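Local structure of DMATS type aromatic prenyltransferase (Streptomyces coelicolor, 6ZS0) at residues R15-V20 / L309-E314; V64-S69 / P76-L81; T89-N94 / P131-C136; F123-P128 / P154-E159. The protein probably catalyses the transfer of a dimethylallyl group to C5 of the indole ring of tryptophan, within an ABBA-barrel fold. All coordinates share one frame; numbering follows the deposited sequence.

Contact 1: residues R15-V20 / L309-E314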
loop_
_atom_site.group_PDB
_atom_site.type_symbol
_atom_site.label_atom_id
_atom_site.label_comp_id
_atom_site.label_asym_id
_atom_site.label_seq_id
_atom_site.Cartn_x
_atom_site.Cartn_y
_atom_site.Cartn_z
ATOM N N ARG A 15 6.310 12.746 -9.996
ATOM C CA ARG A 15 5.934 13.899 -10.840
ATOM C C ARG A 15 5.147 13.428 -12.057
ATOM O O ARG A 15 4.087 14.053 -12.359
ATOM C CB ARG A 15 7.174 14.671 -11.264
ATOM C CG ARG A 15 7.835 15.440 -10.136
ATOM C CD ARG A 15 9.111 16.082 -10.651
ATOM N NE ARG A 15 9.859 16.674 -9.546
ATOM C CZ ARG A 15 9.641 17.884 -9.039
ATOM N NH1 ARG A 15 10.385 18.329 -8.032
ATOM N NH2 ARG A 15 8.699 18.653 -9.548
ATOM N N ARG A 16 5.641 12.411 -12.752
ATOM C CA ARG A 16 5.003 11.933 -14.003
ATOM C C ARG A 16 3.670 11.278 -13.661
ATOM O O ARG A 16 2.678 11.547 -14.353
ATOM C CB ARG A 16 5.933 11.015 -14.792
ATOM C CG ARG A 16 7.194 11.711 -15.290
ATOM C CD ARG A 16 8.012 10.817 -16.193
ATOM N NE ARG A 16 8.347 9.546 -15.551
ATOM C CZ ARG A 16 9.446 9.314 -14.849
ATOM N NH1 ARG A 16 10.354 10.255 -14.700
ATOM N NH2 ARG A 16 9.642 8.122 -14.311
ATOM N N LEU A 17 3.620 10.457 -12.617
ATOM C CA LEU A 17 2.364 9.811 -12.193
ATOM C C LEU A 17 1.379 10.868 -11.697
ATOM O O LEU A 17 0.210 10.753 -12.033
ATOM C CB LEU A 17 2.646 8.787 -11.091
ATOM C CG LEU A 17 3.227 7.460 -11.524
ATOM C CD1 LEU A 17 3.670 6.683 -10.287
ATOM C CD2 LEU A 17 2.222 6.657 -12.347
ATOM N N GLY A 18 1.838 11.855 -10.930
ATOM C CA GLY A 18 0.987 12.943 -10.402
ATOM C C GLY A 18 0.297 13.676 -11.543
ATOM O O GLY A 18 -0.908 13.951 -11.435
ATOM N N SER A 19 1.015 13.923 -12.628
ATOM C CA SER A 19 0.461 14.637 -13.810
ATOM C C SER A 19 -0.586 13.760 -14.487
ATOM O O SER A 19 -1.685 14.279 -14.815
ATOM C CB SER A 19 1.528 15.037 -14.755
ATOM O OG SER A 19 2.515 15.779 -14.075
ATOM N N VAL A 20 -0.289 12.474 -14.655
ATOM C CA VAL A 20 -1.256 11.492 -15.209
ATOM C C VAL A 20 -2.533 11.524 -14.352
ATOM O O VAL A 20 -3.609 11.427 -14.927
ATOM C CB VAL A 20 -0.645 10.076 -15.301
ATOM C CG1 VAL A 20 -1.700 9.013 -15.609
ATOM C CG2 VAL A 20 0.463 10.034 -16.345
ATOM N N LEU A 309 1.431 3.318 -16.174
ATOM C CA LEU A 309 2.552 2.379 -16.367
ATOM C C LEU A 309 3.676 3.036 -17.176
ATOM O O LEU A 309 4.821 2.918 -16.758
ATOM C CB LEU A 309 2.070 1.058 -16.970
ATOM C CG LEU A 309 1.904 -0.027 -15.920
ATOM C CD1 LEU A 309 0.829 0.387 -14.925
ATOM C CD2 LEU A 309 1.586 -1.374 -16.554
ATOM N N ALA A 310 3.376 3.755 -18.252
ATOM C CA ALA A 310 4.419 4.417 -19.074
ATOM C C ALA A 310 5.126 5.511 -18.256
ATOM O O ALA A 310 6.330 5.696 -18.456
ATOM C CB ALA A 310 3.803 4.931 -20.358
ATOM N N ALA A 311 4.424 6.182 -17.340
ATOM C CA ALA A 311 4.989 7.164 -16.385
ATOM C C ALA A 311 6.028 6.507 -15.475
ATOM O O ALA A 311 7.055 7.147 -15.189
ATOM C CB ALA A 311 3.890 7.787 -15.567
ATOM N N LEU A 312 5.759 5.299 -14.983
ATOM C CA LEU A 312 6.691 4.572 -14.073
ATOM C C LEU A 312 7.986 4.304 -14.824
ATOM O O LEU A 312 9.062 4.517 -14.260
ATOM C CB LEU A 312 6.107 3.222 -13.655
ATOM C CG LEU A 312 4.975 3.211 -12.639
ATOM C CD1 LEU A 312 4.314 1.834 -12.636
ATOM C CD2 LEU A 312 5.478 3.560 -11.255
ATOM N N THR A 313 7.874 3.796 -16.042
ATOM C CA THR A 313 9.031 3.312 -16.823
ATOM C C THR A 313 8.714 3.244 -18.306
ATOM O O THR A 313 7.549 2.966 -18.650
ATOM C CB THR A 313 9.459 1.928 -16.348
ATOM O OG1 THR A 313 10.577 1.524 -17.143
ATOM C CG2 THR A 313 8.348 0.908 -16.455
ATOM N N GLU A 314 9.769 3.354 -19.113
ATOM C CA GLU A 314 9.760 3.265 -20.599
ATOM C C GLU A 314 9.641 1.809 -21.064
ATOM O O GLU A 314 9.316 1.610 -22.239
ATOM C CB GLU A 314 11.030 3.900 -21.165
ATOM C CG GLU A 314 11.292 5.298 -20.624
#
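On the outside of the ABBA barrel, helix 6-20 packs against the C-terminal end of helix 303-312; within residues 15-20 and 309-314 the backbones come nearest at Arg16 and Ala311. The methyl group of Ala311 makes this possible: a small side chain lets the neighbouring helix approach, and CB of Ala311 lies 3.9 Å from CB of Arg16 and 3.8 Å from CD2 of Leu17. Val20, one turn beyond Arg16, brings its CG2 to the same methyl more loosely. Deeper in, Leu17 and Leu312 cross obliquely and touch through their branch ends, CD1 to CD2, at 3.7 Å; both also rest on Phe66 of the barrel wall, so the leucines bring both helices onto the same residue of the sheet.

The polar part lies above this apolar floor. Arg16 leaves its helix with CG anti to the carbonyl carbon and bends at chi3 (-55°), which turns the guanidinium edge-on to the carbonyl of Ala311. Two nitrogens grip the one oxygen: NE donates to Ala311 O at 2.7 Å along an in-plane lone pair, and NH2 reaches Ala311 O at 2.9 Å, nearly along the C=O axis. The oxygen sits almost in the guanidinium plane. Helical geometry is lost at Thr313, and the carbonyl oxygens of Ala311 and Leu312 accept from side chains, the latter from Gln13. The positive charge of Arg16 probably also suits the partial negative charge there. An arginine from a neighbouring helix thus holds a carbonyl of the last helical turn from outside, within the outer helical layer of an ABBA barrel.

Contact 2: residues V64-S69 / P76-L81; sequences VEFSLS and PAMRVL
Strands 64-70 and 77-82 form a beta hairpin in the barrel wall; residues 64-69 and 77-81 run antiparallel, their directions 163° apart. Glu65 with Leu81, Ser67 with Arg79 and Ser69 with Ala77 are hydrogen-bonded pairs, each joined by two N-H to O=C bonds. The straightest runs from Leu81 N to Glu65 O, 2.8 Å at 177°. Between them lie the non-hydrogen-bonded pairs Phe66 with Val80 and Leu68 with Met78, whose backbones bond outward to strand 338-344 and to Leu138 and Leu140.

Apolar packing occupies the face that carries Phe66, Leu68, Met78 and Val80, beneath helix 6-20. The ring of Phe66 lies alongside its cross-strand neighbours: CE2 meets Val80 CG2 at 3.7 Å and CD2 meets Met78 CE at 3.9 Å, the methionine reaching it through an extended chain. Val64 CG1 abuts Val80 CG2 at 3.5 Å. Leu68 crosses Met78 obliquely, CD2 to CB at 3.7 Å. An alanine in place of Phe66 would remove the ring and would probably loosen Val80, the Met78 methyl and Leu17 of the covering helix.

The other face, shared by Leu81 and Ala77, is largely polar. A water is bound by Ser67 OG, Ser69 OG (2.6 Å from the water oxygen), the Ala77 carbonyl and Arg79 NH1 (2.9 Å from that oxygen); it lies in the guanidinium plane, at its edge. Ser69 OG also bonds to Thr340. Ser67 OG takes the crowded position (chi1 67°), 3.3 Å from Arg79 CB. The hairpin is therefore two-sided: an oily outer surface holds a helix, while hydroxyls, arginine and ordered water give the barrel interior a largely polar lining.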
loop_
_atom_site.group_PDB
_atom_site.type_symbol
_atom_site.label_atom_id
_atom_site.label_comp_id
_atom_site.label_asym_id
_atom_site.label_seq_id
_atom_site.Cartn_x
_atom_site.Cartn_y
_atom_site.Cartn_z
ATOM N N VAL A 64 9.797 2.825 -1.760
ATOM C CA VAL A 64 8.695 3.646 -2.280
ATOM C C VAL A 64 7.831 2.738 -3.140
ATOM O O VAL A 64 8.407 1.921 -3.872
ATOM C CB VAL A 64 9.198 4.823 -3.115
ATOM C CG1 VAL A 64 8.057 5.713 -3.560
ATOM C CG2 VAL A 64 10.244 5.656 -2.372
ATOM N N GLU A 65 6.525 2.927 -3.041
ATOM C CA GLU A 65 5.546 2.266 -3.924
ATOM C C GLU A 65 4.453 3.271 -4.202
ATOM O O GLU A 65 4.237 4.144 -3.392
ATOM C CB GLU A 65 4.967 1.013 -3.265
ATOM C CG GLU A 65 3.952 0.284 -4.145
ATOM C CD GLU A 65 3.299 -0.910 -3.463
ATOM O OE1 GLU A 65 2.488 -0.684 -2.536
ATOM O OE2 GLU A 65 3.618 -2.065 -3.861
ATOM N N PHE A 66 3.852 3.204 -5.370
ATOM C CA PHE A 66 2.756 4.123 -5.729
ATOM C C PHE A 66 1.456 3.350 -5.829
ATOM O O PHE A 66 1.467 2.110 -5.964
ATOM C CB PHE A 66 3.029 4.819 -7.052
ATOM C CG PHE A 66 4.289 5.643 -7.021
ATOM C CD1 PHE A 66 5.468 5.161 -7.575
ATOM C CD2 PHE A 66 4.300 6.880 -6.396
ATOM C CE1 PHE A 66 6.630 5.921 -7.548
ATOM C CE2 PHE A 66 5.464 7.634 -6.360
ATOM C CZ PHE A 66 6.622 7.163 -6.950
ATOM N N SER A 67 0.356 4.060 -5.723
ATOM C CA SER A 67 -0.957 3.469 -6.052
ATOM C C SER A 67 -1.843 4.515 -6.711
ATOM O O SER A 67 -1.714 5.704 -6.402
ATOM C CB SER A 67 -1.596 2.829 -4.846
ATOM O OG SER A 67 -1.969 3.768 -3.846
ATOM N N LEU A 68 -2.747 4.040 -7.560
ATOM C CA LEU A 68 -3.851 4.849 -8.117
ATOM C C LEU A 68 -5.149 4.155 -7.783
ATOM O O LEU A 68 -5.296 2.960 -8.139
ATOM C CB LEU A 68 -3.694 4.993 -9.623
ATOM C CG LEU A 68 -2.546 5.885 -10.075
ATOM C CD1 LEU A 68 -2.405 5.867 -11.583
ATOM C CD2 LEU A 68 -2.726 7.305 -9.584
ATOM N N SER A 69 -6.064 4.876 -7.128
ATOM C CA SER A 69 -7.408 4.398 -6.715
ATOM C C SER A 69 -8.476 5.072 -7.576
ATOM O O SER A 69 -8.570 6.326 -7.546
ATOM C CB SER A 69 -7.672 4.646 -5.272
ATOM O OG SER A 69 -6.701 4.032 -4.458
ATOM N N PRO A 76 -8.811 10.119 -10.541
ATOM C CA PRO A 76 -7.961 9.102 -9.935
ATOM C C PRO A 76 -7.301 9.670 -8.662
ATOM O O PRO A 76 -6.991 10.886 -8.661
ATOM C CB PRO A 76 -6.906 8.785 -11.004
ATOM C CG PRO A 76 -7.457 9.348 -12.290
ATOM C CD PRO A 76 -8.426 10.454 -11.922
ATOM N N ALA A 77 -7.232 8.892 -7.580
ATOM C CA ALA A 77 -6.574 9.295 -6.314
ATOM C C ALA A 77 -5.200 8.632 -6.224
ATOM O O ALA A 77 -5.125 7.393 -6.223
ATOM C CB ALA A 77 -7.406 8.926 -5.141
ATOM N N MET A 78 -4.156 9.433 -6.089
ATOM C CA MET A 78 -2.785 8.894 -6.078
ATOM C C MET A 78 -2.286 8.824 -4.651
ATOM O O MET A 78 -2.518 9.779 -3.885
ATOM C CB MET A 78 -1.870 9.762 -6.916
ATOM C CG MET A 78 -0.468 9.304 -6.913
ATOM S SD MET A 78 0.465 10.349 -8.014
ATOM C CE MET A 78 2.140 9.846 -7.590
ATOM N N ARG A 79 -1.629 7.723 -4.320
ATOM C CA ARG A 79 -0.885 7.615 -3.049
ATOM C C ARG A 79 0.565 7.259 -3.318
ATOM O O ARG A 79 0.877 6.604 -4.326
ATOM C CB ARG A 79 -1.497 6.573 -2.122
ATOM C CG ARG A 79 -2.895 6.914 -1.667
ATOM C CD ARG A 79 -3.508 5.758 -0.913
ATOM N NE ARG A 79 -4.719 6.205 -0.250
ATOM C CZ ARG A 79 -5.871 6.453 -0.870
ATOM N NH1 ARG A 79 -5.982 6.287 -2.182
ATOM N NH2 ARG A 79 -6.914 6.866 -0.169
ATOM N N VAL A 80 1.417 7.626 -2.365
ATOM C CA VAL A 80 2.816 7.140 -2.327
ATOM C C VAL A 80 3.069 6.556 -0.947
ATOM O O VAL A 80 2.691 7.197 0.062
ATOM C CB VAL A 80 3.847 8.219 -2.655
ATOM C CG1 VAL A 80 3.759 9.395 -1.702
ATOM C CG2 VAL A 80 5.249 7.637 -2.690
ATOM N N LEU A 81 3.611 5.349 -0.933
ATOM C CA LEU A 81 3.960 4.603 0.281
ATOM C C LEU A 81 5.473 4.672 0.438
ATOM O O LEU A 81 6.207 4.424 -0.548
ATOM C CB LEU A 81 3.505 3.156 0.150
ATOM C CG LEU A 81 3.819 2.262 1.357
ATOM C CD1 LEU A 81 2.936 2.621 2.537
ATOM C CD2 LEU A 81 3.645 0.819 0.969
HETATM O O HOH W 1 -4.381 5.273 -4.426
#

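Contact 3: residues T89-N94 / P131-C136; sequences TSLADN and PLALWC
The N-terminus of helix 91-109 meets the chain leading into strand 135-139 through one close apolar touch and a looser, water-mediated side. The close part belongs to Leu91 and Ala133. Leu91 carries CG anti to its backbone N (chi1 -170°), which sends CD1 across to Ala133 CB at 3.9 Å and over the peptide between Leu132 and Ala133. The alanine methyl also sits 3.8 Å from the Leu91 carbonyl oxygen; a methyl is small enough to face the first helical turn directly.

Beside it, Asn94 does not touch a polar group of the other segment directly. Its OD1 hydrogen-bonds two waters instead: one, 2.7 Å from OD1, accepts from Ala133 N, and the other, 2.9 Å from OD1, is 2.7 Å from Leu134 O. A short amide suits this place, since it projects an acceptor to the waters. Ser90, at the N-cap, holds the helix start by accepting from Asp93 N at 3.1 Å.

The chemistry is thus that of one small apolar touch beside polar groups linked through water rather than directly: ordered water accepts from Ala133 N and lies within hydrogen-bonding distance of Leu134 O.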
loop_
_atom_site.group_PDB
_atom_site.type_symbol
_atom_site.label_atom_id
_atom_site.label_comp_id
_atom_site.label_asym_id
_atom_site.label_seq_id
_atom_site.Cartn_x
_atom_site.Cartn_y
_atom_site.Cartn_z
ATOM N N THR A 89 20.461 1.628 10.771
ATOM C CA THR A 89 21.351 0.464 10.992
ATOM C C THR A 89 20.651 -0.601 11.836
ATOM O O THR A 89 21.222 -1.700 12.003
ATOM C CB THR A 89 22.684 0.889 11.618
ATOM O OG1 THR A 89 22.446 1.654 12.802
ATOM C CG2 THR A 89 23.490 1.727 10.659
ATOM N N SER A 90 19.451 -0.323 12.337
ATOM C CA SER A 90 18.671 -1.270 13.148
ATOM C C SER A 90 17.185 -1.017 12.915
ATOM O O SER A 90 16.804 0.110 12.542
ATOM C CB SER A 90 19.019 -1.152 14.615
ATOM O OG SER A 90 18.514 0.054 15.176
ATOM N N LEU A 91 16.380 -2.034 13.101
ATOM C CA LEU A 91 14.922 -1.883 12.961
ATOM C C LEU A 91 14.401 -0.886 14.022
ATOM O O LEU A 91 13.456 -0.106 13.714
ATOM C CB LEU A 91 14.301 -3.264 13.051
ATOM C CG LEU A 91 12.840 -3.355 12.708
ATOM C CD1 LEU A 91 12.567 -2.753 11.327
ATOM C CD2 LEU A 91 12.408 -4.807 12.765
ATOM N N ALA A 92 14.965 -0.870 15.219
ATOM C CA ALA A 92 14.594 0.109 16.250
ATOM C C ALA A 92 14.842 1.528 15.735
ATOM O O ALA A 92 13.925 2.392 15.879
ATOM C CB ALA A 92 15.352 -0.164 17.514
ATOM N N ASP A 93 15.996 1.796 15.136
ATOM C CA ASP A 93 16.278 3.171 14.655
ATOM C C ASP A 93 15.442 3.446 13.402
ATOM O O ASP A 93 15.080 4.596 13.184
ATOM C CB ASP A 93 17.754 3.413 14.434
ATOM C CG ASP A 93 18.500 3.709 15.725
ATOM O OD1 ASP A 93 17.840 3.850 16.788
ATOM O OD2 ASP A 93 19.708 3.842 15.638
ATOM N N ASN A 94 15.111 2.411 12.631
ATOM C CA ASN A 94 14.218 2.544 11.462
ATOM C C ASN A 94 12.868 3.087 11.970
ATOM O O ASN A 94 12.355 4.088 11.420
ATOM C CB ASN A 94 14.113 1.192 10.757
ATOM C CG ASN A 94 13.202 1.176 9.543
ATOM O OD1 ASN A 94 12.078 1.681 9.583
ATOM N ND2 ASN A 94 13.688 0.596 8.462
ATOM N N PRO A 131 8.637 -7.711 9.562
ATOM C CA PRO A 131 9.435 -7.139 8.466
ATOM C C PRO A 131 9.454 -5.610 8.288
ATOM O O PRO A 131 10.089 -5.120 7.367
ATOM C CB PRO A 131 8.723 -7.784 7.270
ATOM C CG PRO A 131 7.301 -7.805 7.704
ATOM C CD PRO A 131 7.351 -8.240 9.131
ATOM N N LEU A 132 8.774 -4.881 9.156
ATOM C CA LEU A 132 8.734 -3.408 9.125
ATOM C C LEU A 132 8.588 -2.897 10.548
ATOM O O LEU A 132 8.174 -3.681 11.445
ATOM C CB LEU A 132 7.584 -2.916 8.220
ATOM C CG LEU A 132 6.172 -2.927 8.819
ATOM C CD1 LEU A 132 5.236 -1.904 8.134
ATOM C CD2 LEU A 132 5.581 -4.308 8.742
ATOM N N ALA A 133 8.912 -1.619 10.752
ATOM C CA ALA A 133 8.598 -0.846 11.965
ATOM C C ALA A 133 7.519 0.198 11.671
ATOM O O ALA A 133 6.593 0.318 12.459
ATOM C CB ALA A 133 9.853 -0.207 12.512
ATOM N N LEU A 134 7.647 0.947 10.582
ATOM C CA LEU A 134 6.693 2.051 10.296
ATOM C C LEU A 134 6.806 2.435 8.843
ATOM O O LEU A 134 7.908 2.793 8.380
ATOM C CB LEU A 134 6.985 3.252 11.199
ATOM C CG LEU A 134 5.934 4.368 11.162
ATOM C CD1 LEU A 134 5.902 5.077 12.506
ATOM C CD2 LEU A 134 6.188 5.347 10.001
ATOM N N TRP A 135 5.702 2.364 8.129
ATOM C CA TRP A 135 5.578 2.928 6.780
ATOM C C TRP A 135 4.534 4.030 6.851
ATOM O O TRP A 135 3.676 4.001 7.728
ATOM C CB TRP A 135 5.162 1.889 5.739
ATOM C CG TRP A 135 6.116 0.752 5.552
ATOM C CD1 TRP A 135 7.432 0.674 5.927
ATOM C CD2 TRP A 135 5.815 -0.488 4.892
ATOM N NE1 TRP A 135 7.959 -0.522 5.531
ATOM C CE2 TRP A 135 6.985 -1.254 4.906
ATOM C CE3 TRP A 135 4.661 -1.014 4.319
ATOM C CZ2 TRP A 135 7.025 -2.535 4.367
ATOM C CZ3 TRP A 135 4.708 -2.276 3.781
ATOM C CH2 TRP A 135 5.873 -3.002 3.780
ATOM N N CYS A 136 4.651 4.949 5.931
ATOM C CA CYS A 136 3.736 6.084 5.774
ATOM C C CYS A 136 3.195 6.080 4.348
ATOM O O CYS A 136 3.992 5.960 3.412
ATOM C CB CYS A 136 4.466 7.367 6.115
ATOM S SG CYS A 136 3.368 8.796 6.092
HETATM O O HOH W 2 10.351 3.886 8.948
HETATM O O HOH W 3 9.983 0.105 8.835
#

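Contact 4: residues F123-P128 / P154-E159; sequences FLPPAP and PAVGGE
Two loops of the ABBA fold meet here: one follows helix 120-123, the other runs from strand 147-152 to helix 162-175 and contains a type I beta turn from Ala155 to Gly158. The turn, closed by Gly158 N to Ala155 O at 2.9 Å, presents Val156 at its second position. Gly158 has a positive phi (105°), at which a CB would collide with the preceding carbonyl oxygen, so glycine fits.

Val156 carries most of the contact. Its chi1 of 62° puts CG1 in the crowded position between backbone N and carbonyl carbon, and CG2 anti to the N, pointing into the proline-rich loop. Pro125 meets it tip to tip, CD to CG2 at 3.5 Å, with CG equally near. Such rigid rings suit a loop without regular structure. An alanine in place of Pro125 would lose CG and CD, and would probably leave the valine less firmly held and the loop more flexible.

Phe123, the last helical residue, has CG anti to the carbonyl carbon (chi1 -71°). Its ring presents an edge to Pro154, whose N lies in the ring plane 3.7 Å from CE2, while Thr165 and Ala169 of helix 162-175 also touch the ring. The backbones of Val156 and Gln129 also bond, joining the two loops by main chain. The tightest spot is Pro128 CB against Val156 CG2, 3.4 Å apart.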
loop_
_atom_site.group_PDB
_atom_site.type_symbol
_atom_site.label_atom_id
_atom_site.label_comp_id
_atom_site.label_asym_id
_atom_site.label_seq_id
_atom_site.Cartn_x
_atom_site.Cartn_y
_atom_site.Cartn_z
ATOM N N PHE A 123 3.858 -0.990 19.311
ATOM C CA PHE A 123 4.357 -1.159 17.925
ATOM C C PHE A 123 5.815 -0.736 17.763
ATOM O O PHE A 123 6.413 -1.149 16.751
ATOM C CB PHE A 123 3.409 -0.469 16.950
ATOM C CG PHE A 123 2.087 -1.165 16.792
ATOM C CD1 PHE A 123 0.925 -0.641 17.355
ATOM C CD2 PHE A 123 1.997 -2.361 16.092
ATOM C CE1 PHE A 123 -0.294 -1.293 17.217
ATOM C CE2 PHE A 123 0.775 -2.981 15.931
ATOM C CZ PHE A 123 -0.363 -2.459 16.508
ATOM N N LEU A 124 6.390 0.013 18.714
ATOM C CA LEU A 124 7.817 0.441 18.671
ATOM C C LEU A 124 8.523 0.047 19.968
ATOM O O LEU A 124 8.986 0.902 20.729
ATOM C CB LEU A 124 7.870 1.954 18.432
ATOM C CG LEU A 124 7.331 2.426 17.073
ATOM C CD1 LEU A 124 7.475 3.932 16.947
ATOM C CD2 LEU A 124 8.012 1.741 15.896
ATOM N N PRO A 125 8.594 -1.259 20.279
ATOM C CA PRO A 125 9.361 -1.724 21.429
ATOM C C PRO A 125 10.850 -1.811 21.106
ATOM O O PRO A 125 11.255 -1.659 19.957
ATOM C CB PRO A 125 8.791 -3.126 21.652
ATOM C CG PRO A 125 8.496 -3.612 20.224
ATOM C CD PRO A 125 7.942 -2.367 19.552
ATOM N N PRO A 126 11.722 -2.072 22.100
ATOM C CA PRO A 126 13.114 -2.424 21.808
ATOM C C PRO A 126 13.198 -3.840 21.207
ATOM O O PRO A 126 12.281 -4.603 21.345
ATOM C CB PRO A 126 13.812 -2.305 23.178
ATOM C CG PRO A 126 12.699 -2.506 24.202
ATOM C CD PRO A 126 11.430 -2.013 23.541
ATOM N N ALA A 127 14.270 -4.141 20.497
ATOM C CA ALA A 127 14.479 -5.441 19.821
ATOM C C ALA A 127 13.235 -5.807 19.017
ATOM O O ALA A 127 12.721 -6.922 19.135
ATOM C CB ALA A 127 14.802 -6.495 20.843
ATOM N N PRO A 128 12.711 -4.901 18.162
ATOM C CA PRO A 128 11.568 -5.227 17.318
ATOM C C PRO A 128 11.920 -6.301 16.291
ATOM O O PRO A 128 13.066 -6.374 15.853
ATOM C CB PRO A 128 11.258 -3.905 16.607
ATOM C CG PRO A 128 12.588 -3.222 16.545
ATOM C CD PRO A 128 13.204 -3.537 17.900
ATOM N N PRO A 154 1.955 -5.660 13.655
ATOM C CA PRO A 154 1.434 -6.444 14.774
ATOM C C PRO A 154 2.379 -7.569 15.239
ATOM O O PRO A 154 2.203 -8.029 16.392
ATOM C CB PRO A 154 0.130 -7.004 14.196
ATOM C CG PRO A 154 -0.282 -5.979 13.189
ATOM C CD PRO A 154 1.017 -5.617 12.521
ATOM N N ALA A 155 3.297 -8.041 14.383
ATOM C CA ALA A 155 4.248 -9.142 14.670
ATOM C C ALA A 155 5.566 -8.603 15.225
ATOM O O ALA A 155 6.544 -9.389 15.269
ATOM C CB ALA A 155 4.493 -9.975 13.444
ATOM N N VAL A 156 5.614 -7.344 15.676
ATOM C CA VAL A 156 6.873 -6.698 16.159
ATOM C C VAL A 156 7.463 -7.485 17.342
ATOM O O VAL A 156 8.692 -7.448 17.506
ATOM C CB VAL A 156 6.659 -5.214 16.529
ATOM C CG1 VAL A 156 5.664 -5.021 17.650
ATOM C CG2 VAL A 156 7.972 -4.552 16.864
ATOM N N GLY A 157 6.615 -8.115 18.159
ATOM C CA GLY A 157 7.041 -8.970 19.293
ATOM C C GLY A 157 6.956 -10.458 18.994
ATOM O O GLY A 157 6.985 -11.257 19.955
ATOM N N GLY A 158 6.864 -10.829 17.722
ATOM C CA GLY A 158 6.698 -12.215 17.248
ATOM C C GLY A 158 5.289 -12.476 16.780
ATOM O O GLY A 158 4.361 -11.836 17.300
ATOM N N GLU A 159 5.138 -13.390 15.828
ATOM C CA GLU A 159 3.842 -13.767 15.211
ATOM C C GLU A 159 2.871 -14.231 16.297
ATOM O O GLU A 159 1.666 -13.964 16.165
ATOM C CB GLU A 159 4.062 -14.838 14.138
ATOM C CG GLU A 159 4.815 -14.324 12.921
#

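Contact 1 ties together segments 289 residues apart at their closest ends, and the other three lie inside the loop it closes. Contact 2 comes next along the chain; contacts 3 and 4 follow, their segments alternating. All distances here run between centres. Contacts 1 and 2, about 11 Å apart, share packing of Leu17 on Phe66 and Met78, joining the outer helices to the barrel wall. Contact 2 reaches contact 3, about 21 Å away, through neighbouring strands 77-82 and 135-139, where Leu81 touches Trp135. Contacts 3 and 4, about 10 Å apart, meet where Leu91 and Ala92 pack on Pro128. Contacts 1 and 4, about 36 Å apart, lie on opposite sides of the chain's centre, so the series runs from one side of the protein to the other.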